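Local coordinates for protein lipocalin (Argas monolakensis, PDB 3BRN) that binds serotonin in the pocket of its lipocalin beta barrel and probably other biogenic amines, at residues 37-41 against 148-154. Sequence-based numbering, arbitrary orientation.
Sequences TPECA and TWQTYCP
Cys40 N gives the one backbone bond between these two irregular segments, to Thr148 O at 2.9 Å, nearly straight (170° at the hydrogen). The donor lies in a type II turn from Pro38 to Ala41; segment 148-154 runs on from Thr148 and folds back in a type I turn from Gln150 to Cys153, closed by Cys153 N on Gln150 O. That reversal brings Cys153 round to Cys40, and their SG atoms join at 2.1 Å in a disulfide with chi3 -87°, so a covalent link and a hydrogen bond hold the same residue. Tyr152 comes alongside the bridge: its ring atom CE2 lies 4.0 Å from Cys40 SG, an oblique sulfur-aromatic contact. Tyr152 OH donates to Glu39 OE1 at 2.6 Å, arriving from above the carboxylate plane. At the other end Thr148 OG1 donates to Thr37 OG1 (3.1 Å). Thr148 (chi1 -71°) has OG1 beside its backbone N and CG2 opposite that N, which sets the methyl 3.3 Å from Pro38 O. The disulfide thus ties the C-terminal tail to the loop between strands 26-32 and 42-44, at the partly buried periphery of the lipocalin barrel. Strand 26-32 lies beside both segments, with backbone hydrogen bonds between Leu29 and Ala41 and between Arg30 and Thr148, while Leu63 of strand 55-64 packs against Tyr152 and Met68 of strand 67-78 touches Cys40 and Pro154.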
ATOM      1  N   THR A  37      -5.400 -12.476  -3.791  1.00 45.18           N
ATOM      2  CA  THR A  37      -5.853 -11.259  -3.120  1.00 52.12           C
ATOM      3  C   THR A  37      -7.070 -10.622  -3.823  1.00 52.21           C
ATOM      4  O   THR A  37      -7.211 -10.718  -5.044  1.00 54.17           O
ATOM      5  CB  THR A  37      -4.698 -10.247  -2.862  1.00 45.67           C
ATOM      6  OG1 THR A  37      -4.188  -9.748  -4.103  1.00 50.61           O
ATOM      7  CG2 THR A  37      -3.563 -10.941  -2.129  1.00 50.74           C
ATOM      8  N   PRO A  38      -7.997 -10.051  -3.041  1.00 52.09           N
ATOM      9  CA  PRO A  38      -9.216  -9.476  -3.623  1.00 51.63           C
ATOM     10  C   PRO A  38      -8.897  -8.398  -4.668  1.00 51.95           C
ATOM     11  O   PRO A  38      -7.976  -7.611  -4.478  1.00 50.66           O
ATOM     12  CB  PRO A  38      -9.924  -8.851  -2.416  1.00 53.12           C
ATOM     13  CG  PRO A  38      -9.297  -9.480  -1.210  1.00 55.24           C
ATOM     14  CD  PRO A  38      -7.895  -9.807  -1.594  1.00 53.42           C
ATOM     15  N   GLU A  39      -9.604  -8.425  -5.797  1.00 46.85           N
ATOM     16  CA  GLU A  39      -9.459  -7.408  -6.839  1.00 44.80           C
ATOM     17  C   GLU A  39      -9.729  -6.027  -6.252  1.00 40.88           C
ATOM     18  O   GLU A  39     -10.573  -5.881  -5.370  1.00 37.29           O
ATOM     19  CB  GLU A  39     -10.464  -7.682  -7.980  1.00 49.99           C
ATOM     20  CG  GLU A  39     -11.869  -8.021  -7.476  1.00 46.83           C
ATOM     21  CD  GLU A  39     -12.964  -8.037  -8.563  1.00 54.44           C
ATOM     22  OE1 GLU A  39     -12.668  -8.231  -9.771  1.00 41.06           O
ATOM     23  OE2 GLU A  39     -14.148  -7.904  -8.179  1.00 48.36           O
ATOM     24  N   CYS A  40      -8.973  -5.033  -6.713  1.00 41.99           N
ATOM     25  CA  CYS A  40      -9.185  -3.624  -6.349  1.00 40.59           C
ATOM     26  C   CYS A  40      -9.037  -3.328  -4.863  1.00 40.23           C
ATOM     27  O   CYS A  40      -9.664  -2.393  -4.347  1.00 36.39           O
ATOM     28  CB  CYS A  40     -10.541  -3.113  -6.853  1.00 40.08           C
ATOM     29  SG  CYS A  40     -10.941  -3.538  -8.570  1.00 50.66           S
ATOM     30  N   ALA A  41      -8.174  -4.088  -4.191  1.00 34.85           N
ATOM     31  CA  ALA A  41      -7.909  -3.888  -2.767  1.00 38.05           C
ATOM     32  C   ALA A  41      -7.260  -2.520  -2.572  1.00 35.77           C
ATOM     33  O   ALA A  41      -6.457  -2.090  -3.398  1.00 35.46           O
ATOM     34  CB  ALA A  41      -6.999  -5.006  -2.232  1.00 39.19           C
ATOM     35  N   THR A 148      -3.267  -6.738  -9.118  1.00 38.94           N
ATOM     36  CA  THR A 148      -4.474  -6.696  -8.304  1.00 36.46           C
ATOM     37  C   THR A 148      -5.423  -5.579  -8.704  1.00 36.41           C
ATOM     38  O   THR A 148      -6.579  -5.584  -8.306  1.00 41.30           O
ATOM     39  CB  THR A 148      -4.112  -6.517  -6.812  1.00 44.07           C
ATOM     40  OG1 THR A 148      -3.523  -7.723  -6.321  1.00 50.19           O
ATOM     41  CG2 THR A 148      -5.362  -6.189  -5.984  1.00 39.38           C
ATOM     42  N   TRP A 149      -4.853  -4.503  -9.226  1.00 38.01           N
ATOM     43  CA  TRP A 149      -5.622  -3.379  -9.737  1.00 37.04           C
ATOM     44  C   TRP A 149      -5.772  -3.556 -11.226  1.00 36.95           C
ATOM     45  O   TRP A 149      -4.864  -4.068 -11.885  1.00 35.91           O
ATOM     46  CB  TRP A 149      -4.902  -2.062  -9.483  1.00 34.39           C
ATOM     47  CG  TRP A 149      -5.577  -0.899 -10.172  1.00 35.61           C
ATOM     48  CD1 TRP A 149      -6.691  -0.228  -9.746  1.00 34.49           C
ATOM     49  CD2 TRP A 149      -5.221  -0.321 -11.439  1.00 30.05           C
ATOM     50  NE1 TRP A 149      -7.025   0.757 -10.653  1.00 33.03           N
ATOM     51  CE2 TRP A 149      -6.130   0.726 -11.690  1.00 37.07           C
ATOM     52  CE3 TRP A 149      -4.205  -0.569 -12.367  1.00 39.05           C
ATOM     53  CZ2 TRP A 149      -6.029   1.542 -12.805  1.00 36.79           C
ATOM     54  CZ3 TRP A 149      -4.138   0.216 -13.498  1.00 39.97           C
ATOM     55  CH2 TRP A 149      -5.060   1.237 -13.722  1.00 31.19           C
ATOM     56  N   GLN A 150      -6.968  -3.248 -11.718  1.00 36.05           N
ATOM     57  CA  GLN A 150      -7.266  -3.247 -13.138  1.00 33.70           C
ATOM     58  C   GLN A 150      -8.006  -1.964 -13.467  1.00 29.48           C
ATOM     59  O   GLN A 150      -8.607  -1.346 -12.600  1.00 27.56           O
ATOM     60  CB  GLN A 150      -8.132  -4.453 -13.521  1.00 40.30           C
ATOM     61  CG  GLN A 150      -7.361  -5.752 -13.595  1.00 39.85           C
ATOM     62  CD  GLN A 150      -6.097  -5.607 -14.418  1.00 55.47           C
ATOM     63  OE1 GLN A 150      -6.253  -5.194 -15.670  1.00 57.50           O
ATOM     64  NE2 GLN A 150      -4.985  -5.758 -13.903  1.00 52.25           N
ATOM     65  N   THR A 151      -7.856  -1.510 -14.698  1.00 29.49           N
ATOM     66  CA  THR A 151      -8.454  -0.262 -15.142  1.00 37.27           C
ATOM     67  C   THR A 151      -9.969  -0.183 -14.911  1.00 38.45           C
ATOM     68  O   THR A 151     -10.537   0.915 -14.850  1.00 38.49           O
ATOM     69  CB  THR A 151      -8.116  -0.022 -16.623  1.00 33.84           C
ATOM     70  OG1 THR A 151      -8.581   1.269 -17.016  1.00 58.60           O
ATOM     71  CG2 THR A 151      -8.751  -1.076 -17.490  1.00 40.37           C
ATOM     72  N   TYR A 152     -10.616  -1.340 -14.756  1.00 39.76           N
ATOM     73  CA  TYR A 152     -12.057  -1.403 -14.490  1.00 39.37           C
ATOM     74  C   TYR A 152     -12.396  -1.172 -13.022  1.00 39.44           C
ATOM     75  O   TYR A 152     -13.573  -1.116 -12.663  1.00 38.93           O
ATOM     76  CB  TYR A 152     -12.640  -2.754 -14.931  1.00 41.69           C
ATOM     77  CG  TYR A 152     -12.252  -3.908 -14.022  1.00 51.27           C
ATOM     78  CD1 TYR A 152     -11.240  -4.794 -14.380  1.00 57.32           C
ATOM     79  CD2 TYR A 152     -12.848  -4.067 -12.776  1.00 50.88           C
ATOM     80  CE1 TYR A 152     -10.859  -5.827 -13.538  1.00 56.43           C
ATOM     81  CE2 TYR A 152     -12.449  -5.080 -11.908  1.00 54.67           C
ATOM     82  CZ  TYR A 152     -11.456  -5.958 -12.296  1.00 60.23           C
ATOM     83  OH  TYR A 152     -11.079  -6.986 -11.451  1.00 58.83           O
ATOM     84  N   CYS A 153     -11.380  -1.117 -12.160  1.00 36.06           N
ATOM     85  CA  CYS A 153     -11.610  -0.861 -10.737  1.00 39.57           C
ATOM     86  C   CYS A 153     -12.292   0.496 -10.534  1.00 38.10           C
ATOM     87  O   CYS A 153     -11.860   1.497 -11.095  1.00 38.32           O
ATOM     88  CB  CYS A 153     -10.280  -0.886  -9.958  1.00 40.15           C
ATOM     89  SG  CYS A 153      -9.548  -2.540  -9.700  1.00 46.61           S
ATOM     90  N   PRO A 154     -13.332   0.549  -9.686  1.00 38.94           N
ATOM     91  CA  PRO A 154     -13.930   1.856  -9.428  1.00 44.10           C
ATOM     92  C   PRO A 154     -12.923   2.819  -8.784  1.00 46.93           C
ATOM     93  O   PRO A 154     -11.838   2.390  -8.371  1.00 51.16           O
ATOM     94  CB  PRO A 154     -15.075   1.540  -8.449  1.00 43.42           C
ATOM     95  CG  PRO A 154     -15.316   0.066  -8.579  1.00 43.18           C
ATOM     96  CD  PRO A 154     -13.970  -0.523  -8.906  1.00 35.33           C
TER